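Side-chain contacts in endoglucanase E-5 (Thermobifida fusca, PDB 2CKS), which catalyses the endohydrolysis of (1->4)-beta-D-glucosidic linkages in cellulose, lichenin and cereal beta-D-glucans, this chain being the catalytic domain: residues G9-C14 against G93-V98; G106-N111 against K149-E154; V143-I148 against A190-N195; G233-T236 against A242-F245; W265-D270 against A275-G280. One frame throughout, in Å; residues are numbered along the deposited sequence. Where two conformers were deposited one is given.

Following the chain from the N terminus, interaction 1 closes the widest loop, bringing residues 9-14 against the start of strand 95-101, the third strand of the eight-stranded parallel barrel. Interactions 2 and 3 come next and cross: 106-111 meets 149-154, while 143-148, which leads into helix 145-162, meets 190-195. They touch one another, for example through Lys149 and Pro193, and tie the loop after strand 95-101 and the chain after helix 187-191 to one helix. Interactions 4 and 5 follow in series, each closing a short loop, after strands 227-233 and 262-265, with centres about 15 Å apart. Interactions 3 and 5 lie on opposite sides of the chain's centre.

Interaction 1 (G9-C14 against G93-V98); sequences GKVQVC and GLYVIV
The phenol of Tyr95 gives a short hydrogen bond to the backbone of Gly9, with Tyr95 OH 2.7 Å from Gly9 O. The hydroxyl meets this oxygen in the carbonyl plane, on a lone pair (C=O...O angle 127°), and the oxygen itself lies at the edge of the phenol ring, in its plane. Beside this polar grip runs an apolar one. Val11 and Tyr95 approach from opposite directions, and Val11 CG1 comes within 3.9 Å of Tyr95 CZ. The second methyl makes a looser touch, Val11 CG2 lying 4.1 Å from Tyr95 CE2. With CG anti to its own carbonyl carbon (chi1 -69°), Tyr95 sends its ring away from the strand and toward the 9-14 segment.

Farther out, Val5 and Tyr8 of helix 4-8 and Ile59 of strand 59-65 pack against Tyr95, in keeping with its burial. Gly9 is the residue at which the chain departs from helix 4-8, at a positive phi of 67° that suits glycine. Next to it, Lys10 forms a salt bridge with Asp165, a ligand of bound zinc and sodium ions. Tyr95 begins strand 95-101, so the contact fits the N-terminal segment, with its small hairpin 12-14 and 17-19, to the N-terminal end of a (beta/alpha)8 barrel, away from Glu139 and Glu231, the probable catalytic pair.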
# COMPACT_ATOMS: atom_id res chain seq x y z
N GLY A 9 3.52 -9.27 -15.68
CA GLY A 9 2.42 -10.21 -15.73
C GLY A 9 1.81 -10.54 -14.38
O GLY A 9 1.68 -9.69 -13.50
N LYS A 10 1.45 -11.80 -14.22
CA LYS A 10 0.77 -12.29 -13.04
C LYS A 10 1.76 -12.49 -11.91
O LYS A 10 2.35 -13.56 -11.75
CB LYS A 10 0.08 -13.61 -13.39
CG LYS A 10 -0.83 -14.16 -12.34
CD LYS A 10 -1.20 -15.59 -12.72
CE LYS A 10 -2.48 -16.01 -12.08
NZ LYS A 10 -3.12 -17.14 -12.80
N VAL A 11 1.97 -11.44 -11.13
CA VAL A 11 2.97 -11.51 -10.07
C VAL A 11 2.51 -12.51 -9.00
O VAL A 11 1.31 -12.68 -8.77
CB VAL A 11 3.29 -10.12 -9.48
CG1 VAL A 11 3.94 -9.21 -10.53
CG2 VAL A 11 2.06 -9.47 -8.88
N GLN A 12 3.46 -13.21 -8.39
CA GLN A 12 3.19 -14.19 -7.34
C GLN A 12 4.37 -14.20 -6.39
O GLN A 12 5.47 -13.90 -6.79
CB GLN A 12 3.05 -15.60 -7.92
CG GLN A 12 1.92 -15.81 -8.91
CD GLN A 12 0.59 -16.06 -8.25
OE1 GLN A 12 0.23 -17.23 -7.99
NE2 GLN A 12 -0.17 -14.99 -7.99
N VAL A 13 4.15 -14.59 -5.14
CA VAL A 13 5.26 -14.79 -4.22
C VAL A 13 6.07 -16.01 -4.67
O VAL A 13 5.52 -17.04 -5.05
CB VAL A 13 4.76 -14.98 -2.79
CG1 VAL A 13 5.89 -15.46 -1.88
CG2 VAL A 13 4.17 -13.68 -2.28
N CYS A 14 7.39 -15.83 -4.63
CA CYS A 14 8.38 -16.88 -4.85
C CYS A 14 9.32 -16.87 -3.65
O CYS A 14 10.05 -15.89 -3.45
CB CYS A 14 9.20 -16.57 -6.10
SG CYS A 14 9.92 -14.90 -6.10
N GLY A 93 -2.04 0.47 -17.14
CA GLY A 93 -0.94 -0.48 -17.03
C GLY A 93 -0.32 -0.62 -15.67
O GLY A 93 0.82 -1.07 -15.56
N LEU A 94 -1.07 -0.23 -14.64
CA LEU A 94 -0.60 -0.27 -13.26
C LEU A 94 -1.11 -1.47 -12.47
O LEU A 94 -2.26 -1.88 -12.63
CB LEU A 94 -1.06 0.98 -12.51
CG LEU A 94 -0.63 2.32 -13.08
CD1 LEU A 94 -1.34 3.44 -12.32
CD2 LEU A 94 0.87 2.44 -13.00
N TYR A 95 -0.25 -2.00 -11.62
CA TYR A 95 -0.70 -2.87 -10.54
C TYR A 95 -1.50 -2.04 -9.57
O TYR A 95 -1.33 -0.82 -9.47
CB TYR A 95 0.48 -3.55 -9.85
CG TYR A 95 1.12 -4.55 -10.78
CD1 TYR A 95 2.17 -4.18 -11.61
CD2 TYR A 95 0.63 -5.83 -10.88
CE1 TYR A 95 2.72 -5.09 -12.50
CE2 TYR A 95 1.17 -6.73 -11.77
CZ TYR A 95 2.21 -6.37 -12.56
OH TYR A 95 2.76 -7.25 -13.47
N VAL A 96 -2.42 -2.69 -8.88
CA VAL A 96 -3.30 -2.00 -7.95
C VAL A 96 -3.32 -2.73 -6.63
O VAL A 96 -3.50 -3.95 -6.61
CB VAL A 96 -4.73 -1.95 -8.45
CG1 VAL A 96 -5.60 -1.15 -7.48
CG2 VAL A 96 -4.78 -1.32 -9.80
N ILE A 97 -3.13 -2.00 -5.53
CA ILE A 97 -3.37 -2.54 -4.21
C ILE A 97 -4.69 -1.99 -3.71
O ILE A 97 -4.87 -0.78 -3.65
CB ILE A 97 -2.27 -2.14 -3.23
CG1 ILE A 97 -0.92 -2.64 -3.74
CG2 ILE A 97 -2.59 -2.67 -1.83
CD1 ILE A 97 0.25 -2.19 -2.92
N VAL A 98 -5.61 -2.88 -3.36
CA VAL A 98 -6.88 -2.49 -2.77
C VAL A 98 -6.68 -2.47 -1.27
O VAL A 98 -6.50 -3.52 -0.65
CB VAL A 98 -7.98 -3.47 -3.16
CG1 VAL A 98 -9.31 -3.09 -2.50
CG2 VAL A 98 -8.10 -3.53 -4.68

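Interaction 2 (G106-N111 against K149-E154); sequences GDPHYN and KSYAEE
Pro108 and Tyr151 join two neighbouring parts of the (beta/alpha)8 barrel: the loop that follows strand 95-101, here wound into a short 3-10 turn (108-110), and helix 145-162. The contact centres on a CH-pi interaction. Pro108 CB sits over one face of the phenol ring, 3.5 Å from the centroid of Tyr151 and only 3° off the ring normal, so the carbon is almost exactly centred. Tyr151 CG stands anti to the backbone N (chi1 164°), which carries the ring out from the helix to lie beneath the proline. Leu112, Ala115 and Trp100 also pack against this tyrosine.

Its polar end is gripped twice. Tyr151 OH is bonded to Ile136 O, and it accepts from a water, Tyr151 OH to water 1 being 2.8 Å. The same water donates to Pro108 O at 2.7 Å, bridging loop and helix alongside the ring contact. Pro108 lies about 9 Å, side chain to side chain, from Glu139, the probable proton donor.

Toward solvent the contact is looser. His109 and Glu154 cross at about a right angle, their ring and carboxylate planes 43° apart, with His109 CD2 3.4 Å from Glu154 OE1. The turn that presents both loop residues is an Asx turn: His109 N donates to Asp107 OD1 at 2.9 Å, meeting that oxygen from above the carboxylate plane.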
# COMPACT_ATOMS: atom_id res chain seq x y z
N GLY A 106 -8.40 0.37 15.82
CA GLY A 106 -7.20 -0.32 15.39
C GLY A 106 -7.28 -1.84 15.34
O GLY A 106 -6.39 -2.48 14.78
N ASP A 107 -8.32 -2.42 15.93
CA ASP A 107 -8.51 -3.86 15.87
C ASP A 107 -9.18 -4.18 14.55
O ASP A 107 -10.32 -3.77 14.33
CB ASP A 107 -9.40 -4.34 17.02
CG ASP A 107 -9.60 -5.85 17.02
OD1 ASP A 107 -9.22 -6.53 16.04
OD2 ASP A 107 -10.14 -6.44 17.98
N PRO A 108 -8.52 -4.91 13.65
CA PRO A 108 -9.13 -5.20 12.35
C PRO A 108 -10.47 -5.92 12.47
O PRO A 108 -11.33 -5.77 11.62
CB PRO A 108 -8.11 -6.09 11.63
CG PRO A 108 -6.85 -5.93 12.37
CD PRO A 108 -7.18 -5.51 13.77
N HIS A 109 -10.66 -6.69 13.54
CA HIS A 109 -11.93 -7.41 13.69
C HIS A 109 -13.15 -6.47 13.80
O HIS A 109 -14.26 -6.87 13.45
CB HIS A 109 -11.89 -8.35 14.90
CG HIS A 109 -12.80 -9.53 14.76
ND1 HIS A 109 -14.17 -9.41 14.78
CD2 HIS A 109 -12.54 -10.85 14.59
CE1 HIS A 109 -14.72 -10.60 14.63
NE2 HIS A 109 -13.75 -11.49 14.51
N TYR A 110 -12.94 -5.24 14.26
CA TYR A 110 -14.01 -4.24 14.28
C TYR A 110 -14.70 -4.09 12.92
O TYR A 110 -15.90 -3.80 12.84
CB TYR A 110 -13.44 -2.89 14.72
CG TYR A 110 -14.48 -1.83 14.96
CD1 TYR A 110 -15.08 -1.69 16.20
CD2 TYR A 110 -14.87 -0.98 13.93
CE1 TYR A 110 -16.03 -0.73 16.42
CE2 TYR A 110 -15.83 -0.00 14.14
CZ TYR A 110 -16.41 0.12 15.39
OH TYR A 110 -17.37 1.08 15.60
N ASN A 111 -13.94 -4.29 11.84
CA ASN A 111 -14.44 -4.12 10.48
C ASN A 111 -14.50 -5.43 9.68
O ASN A 111 -14.61 -5.39 8.46
CB ASN A 111 -13.56 -3.10 9.76
CG ASN A 111 -13.84 -1.70 10.21
OD1 ASN A 111 -14.97 -1.23 10.12
ND2 ASN A 111 -12.83 -1.03 10.76
N LYS A 149 -3.29 -12.43 12.99
CA LYS A 149 -3.22 -13.69 12.27
C LYS A 149 -4.60 -14.34 12.16
O LYS A 149 -4.99 -14.80 11.10
CB LYS A 149 -2.22 -14.63 12.97
CG LYS A 149 -2.17 -16.04 12.39
CD LYS A 149 -1.25 -16.95 13.18
CE LYS A 149 -1.77 -18.38 13.25
NZ LYS A 149 -1.50 -19.09 11.98
N SER A 150 -5.36 -14.38 13.25
CA SER A 150 -6.69 -14.99 13.21
C SER A 150 -7.65 -14.17 12.35
O SER A 150 -8.50 -14.73 11.68
CB SER A 150 -7.24 -15.23 14.62
OG SER A 150 -7.35 -14.03 15.36
N TYR A 151 -7.50 -12.84 12.35
CA TYR A 151 -8.29 -11.98 11.48
C TYR A 151 -7.99 -12.33 10.03
O TYR A 151 -8.90 -12.50 9.22
CB TYR A 151 -7.99 -10.50 11.73
CG TYR A 151 -8.48 -9.58 10.63
CD1 TYR A 151 -9.82 -9.18 10.56
CD2 TYR A 151 -7.62 -9.14 9.63
CE1 TYR A 151 -10.26 -8.34 9.54
CE2 TYR A 151 -8.06 -8.33 8.61
CZ TYR A 151 -9.37 -7.93 8.56
OH TYR A 151 -9.77 -7.10 7.52
N ALA A 152 -6.70 -12.44 9.70
CA ALA A 152 -6.26 -12.71 8.34
C ALA A 152 -6.84 -14.04 7.88
O ALA A 152 -7.29 -14.18 6.75
CB ALA A 152 -4.73 -12.73 8.26
N GLU A 153 -6.87 -15.01 8.78
CA GLU A 153 -7.34 -16.35 8.45
C GLU A 153 -8.87 -16.42 8.29
O GLU A 153 -9.39 -17.37 7.72
CB GLU A 153 -6.78 -17.35 9.47
CG GLU A 153 -5.27 -17.50 9.29
CD GLU A 153 -4.54 -18.29 10.36
OE1 GLU A 153 -3.33 -18.51 10.17
OE2 GLU A 153 -5.16 -18.69 11.36
N GLU A 154 -9.57 -15.39 8.77
CA GLU A 154 -11.01 -15.23 8.52
C GLU A 154 -11.31 -14.57 7.16
O GLU A 154 -12.28 -14.92 6.50
CB GLU A 154 -11.67 -14.41 9.66
CG GLU A 154 -11.66 -15.10 11.01
CD GLU A 154 -12.13 -14.24 12.17
OE1 GLU A 154 -11.39 -13.37 12.64
OE2 GLU A 154 -13.26 -14.44 12.62
O HOH W 1 -11.11 -5.15 8.96

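Interaction 3 (V143-I148 against A190-N195)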
# COMPACT_ATOMS: atom_id res chain seq x y z
N VAL A 143 -3.38 -4.39 19.17
CA VAL A 143 -3.73 -5.80 19.13
C VAL A 143 -2.49 -6.70 19.00
O VAL A 143 -1.44 -6.29 18.47
CB VAL A 143 -4.74 -6.13 17.98
CG1 VAL A 143 -6.08 -5.46 18.24
CG2 VAL A 143 -4.17 -5.73 16.62
N SER A 144 -2.62 -7.92 19.49
CA SER A 144 -1.55 -8.90 19.42
C SER A 144 -1.37 -9.40 18.00
O SER A 144 -2.30 -9.34 17.19
CB SER A 144 -1.86 -10.09 20.32
OG SER A 144 -2.97 -10.81 19.83
N TRP A 145 -0.19 -9.93 17.72
CA TRP A 145 0.05 -10.59 16.45
C TRP A 145 -0.90 -11.78 16.25
O TRP A 145 -1.44 -11.96 15.16
CB TRP A 145 1.51 -11.03 16.28
CG TRP A 145 1.64 -11.87 15.05
CD1 TRP A 145 1.96 -13.18 14.99
CD2 TRP A 145 1.35 -11.47 13.70
NE1 TRP A 145 1.91 -13.63 13.70
CE2 TRP A 145 1.53 -12.60 12.88
CE3 TRP A 145 0.95 -10.27 13.10
CZ2 TRP A 145 1.34 -12.56 11.50
CZ3 TRP A 145 0.75 -10.24 11.74
CH2 TRP A 145 0.95 -11.37 10.95
N ALA A 146 -1.12 -12.58 17.29
CA ALA A 146 -2.05 -13.71 17.16
C ALA A 146 -3.45 -13.30 16.70
O ALA A 146 -4.09 -14.02 15.95
CB ALA A 146 -2.12 -14.52 18.44
N SER A 147 -3.93 -12.14 17.15
CA SER A 147 -5.26 -11.69 16.77
C SER A 147 -5.27 -11.19 15.32
O SER A 147 -6.27 -11.35 14.63
CB SER A 147 -5.78 -10.62 17.72
OG SER A 147 -5.18 -9.37 17.46
N ILE A 148 -4.16 -10.60 14.87
CA ILE A 148 -4.07 -10.19 13.46
C ILE A 148 -4.04 -11.42 12.58
O ILE A 148 -4.72 -11.46 11.57
CB ILE A 148 -2.84 -9.30 13.20
CG1 ILE A 148 -2.95 -8.00 14.01
CG2 ILE A 148 -2.73 -8.98 11.71
CD1 ILE A 148 -1.65 -7.25 14.10
N ALA A 190 7.40 -14.62 11.99
CA ALA A 190 8.04 -15.81 11.44
C ALA A 190 7.77 -17.04 12.29
O ALA A 190 7.63 -18.14 11.74
CB ALA A 190 9.52 -15.59 11.30
N ALA A 191 7.63 -16.84 13.60
CA ALA A 191 7.36 -17.93 14.54
C ALA A 191 5.90 -18.40 14.51
O ALA A 191 5.61 -19.51 14.94
CB ALA A 191 7.72 -17.51 15.97
N ASN A 192 5.00 -17.55 14.02
CA ASN A 192 3.58 -17.85 13.96
C ASN A 192 2.96 -17.22 12.70
O ASN A 192 2.16 -16.31 12.79
CB ASN A 192 2.89 -17.31 15.23
CG ASN A 192 1.46 -17.78 15.38
OD1 ASN A 192 1.04 -18.75 14.75
ND2 ASN A 192 0.71 -17.10 16.24
N PRO A 193 3.36 -17.69 11.53
CA PRO A 193 2.96 -17.03 10.28
C PRO A 193 1.50 -17.28 9.93
O PRO A 193 0.90 -18.26 10.39
CB PRO A 193 3.91 -17.64 9.25
CG PRO A 193 4.20 -18.98 9.77
CD PRO A 193 4.21 -18.87 11.27
N VAL A 194 0.93 -16.40 9.12
CA VAL A 194 -0.39 -16.64 8.55
C VAL A 194 -0.31 -17.95 7.76
O VAL A 194 0.62 -18.15 6.99
CB VAL A 194 -0.82 -15.46 7.66
CG1 VAL A 194 -2.10 -15.79 6.89
CG2 VAL A 194 -1.02 -14.22 8.50
N ASN A 195 -1.29 -18.83 7.98
CA ASN A 195 -1.33 -20.17 7.38
C ASN A 195 -1.95 -20.10 5.99
O ASN A 195 -3.03 -20.62 5.73
CB ASN A 195 -2.12 -21.14 8.30
CG ASN A 195 -2.00 -22.61 7.87
OD1 ASN A 195 -0.90 -23.17 7.80
ND2 ASN A 195 -3.14 -23.23 7.61
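Trp145 and Asn192 supply the hydrogen bond of this contact, which joins helix 145-162 to the segment after helix 187-191 on the outside of the (beta/alpha)8 barrel: the indole Trp145 NE1 donates to Asn192 O at 2.8 Å. The bond is nearly straight, 170° at the hydrogen, and the acceptor lies close to the indole plane, at the ring edge. On the acceptor side the geometry is less regular, since the donor is tilted 33° from the carbonyl plane. Trp145 holds CG anti to the backbone N (chi1 172°), and this extends the indole from the first turn of its helix toward the chain that leaves helix 187-191.

Apolar contacts are modest. Val194 crosses Trp145 at about a right angle, with Val194 CG2 4.2 Å from Trp145 CZ2. Arg173, Glu188 and Ile189 also pack against the indole, which is buried.

A capping bond completes the account. Ser144 is the N-cap of the helix, Ser144 OG accepting from Ser147 N at 3.1 Å. Deeper in the same helix, Lys149 and Glu153 bond to the backbone of Pro193 and Asn195.

Chemically, a buried indole N-H is satisfied by a backbone carbonyl. Its straight in-plane bond helps fix the rotation of the ring, together with the packing around it, and the link depends on the path of the main chain at position 192 rather than on the asparagine amide.

Interaction 4 (G233-T236 against A242-F245)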
# COMPACT_ATOMS: atom_id res chain seq x y z
N GLY A 233 6.71 7.50 4.36
CA GLY A 233 6.96 8.91 4.16
C GLY A 233 8.40 9.24 4.46
O GLY A 233 9.13 8.46 5.08
N THR A 234 8.80 10.43 4.02
CA THR A 234 10.14 10.94 4.28
C THR A 234 10.15 11.89 5.47
O THR A 234 11.22 12.33 5.89
CB THR A 234 10.71 11.65 3.03
OG1 THR A 234 9.83 12.69 2.60
CG2 THR A 234 10.80 10.71 1.85
N GLU A 235 8.98 12.20 6.02
CA GLU A 235 8.88 13.16 7.12
C GLU A 235 8.57 12.43 8.43
O GLU A 235 8.95 11.27 8.58
CB GLU A 235 7.88 14.27 6.79
CG GLU A 235 6.44 13.83 6.61
CD GLU A 235 6.22 13.15 5.28
OE1 GLU A 235 5.84 11.96 5.27
OE2 GLU A 235 6.47 13.80 4.24
N THR A 236 7.96 13.09 9.40
CA THR A 236 7.68 12.46 10.69
C THR A 236 6.46 11.56 10.58
O THR A 236 5.77 11.55 9.56
CB THR A 236 7.45 13.51 11.81
OG1 THR A 236 6.16 14.11 11.66
CG2 THR A 236 8.44 14.66 11.72
N ALA A 242 9.44 18.25 8.71
CA ALA A 242 10.62 18.31 7.87
C ALA A 242 10.97 16.94 7.33
O ALA A 242 10.80 15.92 8.00
CB ALA A 242 11.81 18.86 8.65
N ASN A 243 11.47 16.95 6.10
CA ASN A 243 11.94 15.75 5.45
C ASN A 243 13.33 15.34 5.91
O ASN A 243 14.19 16.19 6.18
CB ASN A 243 11.96 15.96 3.94
CG ASN A 243 10.58 16.05 3.36
OD1 ASN A 243 9.77 15.13 3.52
ND2 ASN A 243 10.27 17.17 2.73
N ASP A 244 13.54 14.04 6.02
CA ASP A 244 14.88 13.50 6.19
C ASP A 244 15.19 12.61 5.01
O ASP A 244 15.01 11.40 5.08
CB ASP A 244 15.02 12.74 7.50
CG ASP A 244 16.47 12.41 7.82
OD1 ASP A 244 17.31 12.38 6.91
OD2 ASP A 244 16.85 12.18 8.98
N PHE A 245 15.66 13.21 3.92
CA PHE A 245 15.92 12.46 2.70
C PHE A 245 17.15 11.57 2.84
O PHE A 245 17.26 10.57 2.14
CB PHE A 245 16.03 13.39 1.49
CG PHE A 245 14.75 14.11 1.15
CD1 PHE A 245 14.72 15.49 1.04
CD2 PHE A 245 13.58 13.40 0.91
CE1 PHE A 245 13.55 16.15 0.72
CE2 PHE A 245 12.41 14.05 0.58
CZ PHE A 245 12.40 15.43 0.49
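Thr234 and Asn243 draw together the two ends of the loop that follows strand 227-233 of the (beta/alpha)8 barrel, the strand that carries Glu231, the probable nucleophile. The two segments run roughly antiparallel, and the packing is tight around Thr234. Its carbonyl accepts from the backbone of the second arm, Asp244 N to Thr234 O being 2.9 Å and the bond almost straight at 176°. Its hydroxyl donates to the side-chain amide across the loop, Thr234 OG1 to Asn243 OD1 being 2.6 Å; the hydroxyl stands above the plane of the amide carbonyl, 45° out of it. OG1 reaches there because it lies between the backbone N and the carbonyl carbon (chi1 56°), a rotation that also turns CG2 to the Phe245 ring, with Thr234 CG2 3.9 Å from Phe245 CE2. A valine in place of Thr234 would probably deprive Asn243 OD1 of its donor and allow the amide to turn.

The other side is looser. Ala242 is exposed, its methyl directed away, and its carbonyl makes a CH...O contact, Ala242 O to Glu235 CA being 3.5 Å. Glu235 is buried beneath it, about 9 Å from Glu231 between side chains, and its OE2 has a weak bond to Ser273.

Asp244 is the N-cap of helix 245-258, with OD1 accepting from Met247 N and OD2 paired with Arg211. Trp299 stacks with the Phe245 ring, and Asn243 CB rests over one of that ring's faces, 3.5 Å above the plane and offset toward the rim.

Interaction 5 (W265-D270 against A275-G280)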
# COMPACT_ATOMS: atom_id res chain seq x y z
N TRP A 265 3.25 7.43 0.65
CA TRP A 265 2.14 8.24 1.11
C TRP A 265 2.52 9.69 0.86
O TRP A 265 3.52 10.15 1.41
CB TRP A 265 1.99 7.99 2.61
CG TRP A 265 0.77 8.54 3.27
CD1 TRP A 265 0.73 9.57 4.16
CD2 TRP A 265 -0.58 8.05 3.17
NE1 TRP A 265 -0.56 9.78 4.59
CE2 TRP A 265 -1.38 8.85 4.00
CE3 TRP A 265 -1.19 7.02 2.45
CZ2 TRP A 265 -2.75 8.66 4.13
CZ3 TRP A 265 -2.55 6.83 2.57
CH2 TRP A 265 -3.32 7.65 3.42
N ASN A 266 1.80 10.46 0.04
CA ASN A 266 0.62 10.04 -0.72
C ASN A 266 0.44 10.94 -1.96
O ASN A 266 1.05 12.02 -2.05
CB ASN A 266 -0.62 10.13 0.17
CG ASN A 266 -0.88 11.53 0.68
OD1 ASN A 266 -1.42 12.37 -0.04
ND2 ASN A 266 -0.48 11.81 1.93
N TYR A 267 -0.41 10.50 -2.89
CA TYR A 267 -0.70 11.17 -4.15
C TYR A 267 -1.95 12.04 -4.00
O TYR A 267 -3.07 11.67 -4.41
CB TYR A 267 -0.92 10.11 -5.24
CG TYR A 267 -0.71 10.59 -6.66
CD1 TYR A 267 0.56 10.94 -7.11
CD2 TYR A 267 -1.77 10.67 -7.55
CE1 TYR A 267 0.77 11.36 -8.42
CE2 TYR A 267 -1.57 11.10 -8.86
CZ TYR A 267 -0.30 11.44 -9.29
OH TYR A 267 -0.12 11.88 -10.58
N SER A 268 -1.77 13.18 -3.35
CA SER A 268 -2.85 14.15 -3.11
C SER A 268 -2.24 15.53 -2.95
O SER A 268 -1.02 15.68 -2.89
CB SER A 268 -3.65 13.80 -1.86
OG SER A 268 -3.04 14.32 -0.69
N ASP A 269 -3.11 16.53 -2.82
CA ASP A 269 -2.70 17.90 -2.53
C ASP A 269 -3.11 18.33 -1.13
O ASP A 269 -3.39 19.51 -0.88
CB ASP A 269 -3.19 18.86 -3.63
CG ASP A 269 -4.68 19.08 -3.60
OD1 ASP A 269 -5.42 18.29 -2.97
OD2 ASP A 269 -5.20 20.05 -4.20
N ASP A 270 -3.11 17.39 -0.20
CA ASP A 270 -3.27 17.69 1.22
C ASP A 270 -2.20 18.69 1.65
O ASP A 270 -1.12 18.76 1.05
CB ASP A 270 -3.16 16.42 2.04
CG ASP A 270 -3.43 16.64 3.49
OD1 ASP A 270 -2.63 16.16 4.32
OD2 ASP A 270 -4.42 17.30 3.90
N ALA A 275 2.14 14.82 1.28
CA ALA A 275 1.30 14.84 0.10
C ALA A 275 2.10 15.50 -0.99
O ALA A 275 2.60 16.61 -0.82
CB ALA A 275 0.01 15.59 0.35
N VAL A 276 2.24 14.82 -2.12
CA VAL A 276 3.19 15.25 -3.13
C VAL A 276 2.86 16.56 -3.84
O VAL A 276 3.76 17.19 -4.37
CB VAL A 276 3.42 14.16 -4.20
CG1 VAL A 276 4.05 12.92 -3.58
CG2 VAL A 276 2.13 13.83 -4.95
N PHE A 277 1.59 16.95 -3.88
CA PHE A 277 1.17 18.17 -4.59
C PHE A 277 0.85 19.31 -3.65
O PHE A 277 0.41 19.11 -2.51
CB PHE A 277 -0.04 17.90 -5.47
CG PHE A 277 0.18 16.83 -6.50
CD1 PHE A 277 1.20 16.95 -7.44
CD2 PHE A 277 -0.59 15.68 -6.50
CE1 PHE A 277 1.41 15.96 -8.38
CE2 PHE A 277 -0.37 14.68 -7.44
CZ PHE A 277 0.63 14.82 -8.38
N GLN A 278 1.04 20.53 -4.14
CA GLN A 278 0.73 21.72 -3.35
C GLN A 278 -0.78 21.88 -3.31
O GLN A 278 -1.44 21.66 -4.31
CB GLN A 278 1.34 22.96 -4.00
CG GLN A 278 2.86 22.97 -4.07
CD GLN A 278 3.55 23.20 -2.74
OE1 GLN A 278 4.77 23.39 -2.70
NE2 GLN A 278 2.79 23.18 -1.67
N PRO A 279 -1.33 22.27 -2.17
CA PRO A 279 -2.77 22.54 -2.10
C PRO A 279 -3.29 23.38 -3.27
O PRO A 279 -2.69 24.39 -3.64
CB PRO A 279 -2.90 23.29 -0.77
CG PRO A 279 -1.85 22.68 0.07
CD PRO A 279 -0.68 22.44 -0.86
N GLY A 280 -4.41 22.95 -3.84
CA GLY A 280 -4.99 23.60 -5.00
C GLY A 280 -4.66 22.96 -6.32
O GLY A 280 -5.30 23.25 -7.33
O HOH W 2 -5.45 21.13 -1.14
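Asn266 and Ser268 receive the backbone of the returning arm: Val276 N bonds to Asn266 O at 3.0 Å, and Phe277 N bonds to Ser268 O at 3.1 Å, while the peptide bond before Asn266 is cis. Such a non-proline cis peptide after a tryptophan ending the eighth barrel strand is familiar in family 5 glycosidases. Asn266 lies about 7 Å, side chain to side chain, from Glu231, the probable nucleophile.

The two aromatic side chains form a T-shaped pair. The edge of Phe277 points at the face of Tyr267, with centroids 4.9 Å apart and planes at 70°, and Phe277 CE2 stands over the centre of the tyrosine ring. Tyr267 OH is bonded to Ser47 O.

Ser268 OG donates to Asn266 OD1 at 2.6 Å, in the plane of the amide carbonyl, and accepts from Asp270 N at 3.1 Å, which makes an ST turn. Asn266 CG lies between the backbone N and the carbonyl carbon (chi1 61°), which puts OD1 beside Ser268 OG and the Ala275 methyl, whose CB is 3.4 Å from Ser268 O. With an alanine at Asn266, the Ser268 hydroxyl would probably be left without its acceptor, OG then being held by Asp270 N alone among the bonds just described. Asp269 OD2 accepts a hydrogen bond from Cys282 N and a weak one from Gly280 N (3.0 Å).

Around the loop, Met31 of strand 29-32 packs on Tyr267 and Val276, and Phe39 of helix 36-39 on Ser268 to Asp270. Lys294, just before helix 295-304, bonds to the carbonyls of Asp270, Ala275 and Phe277, joining both arms.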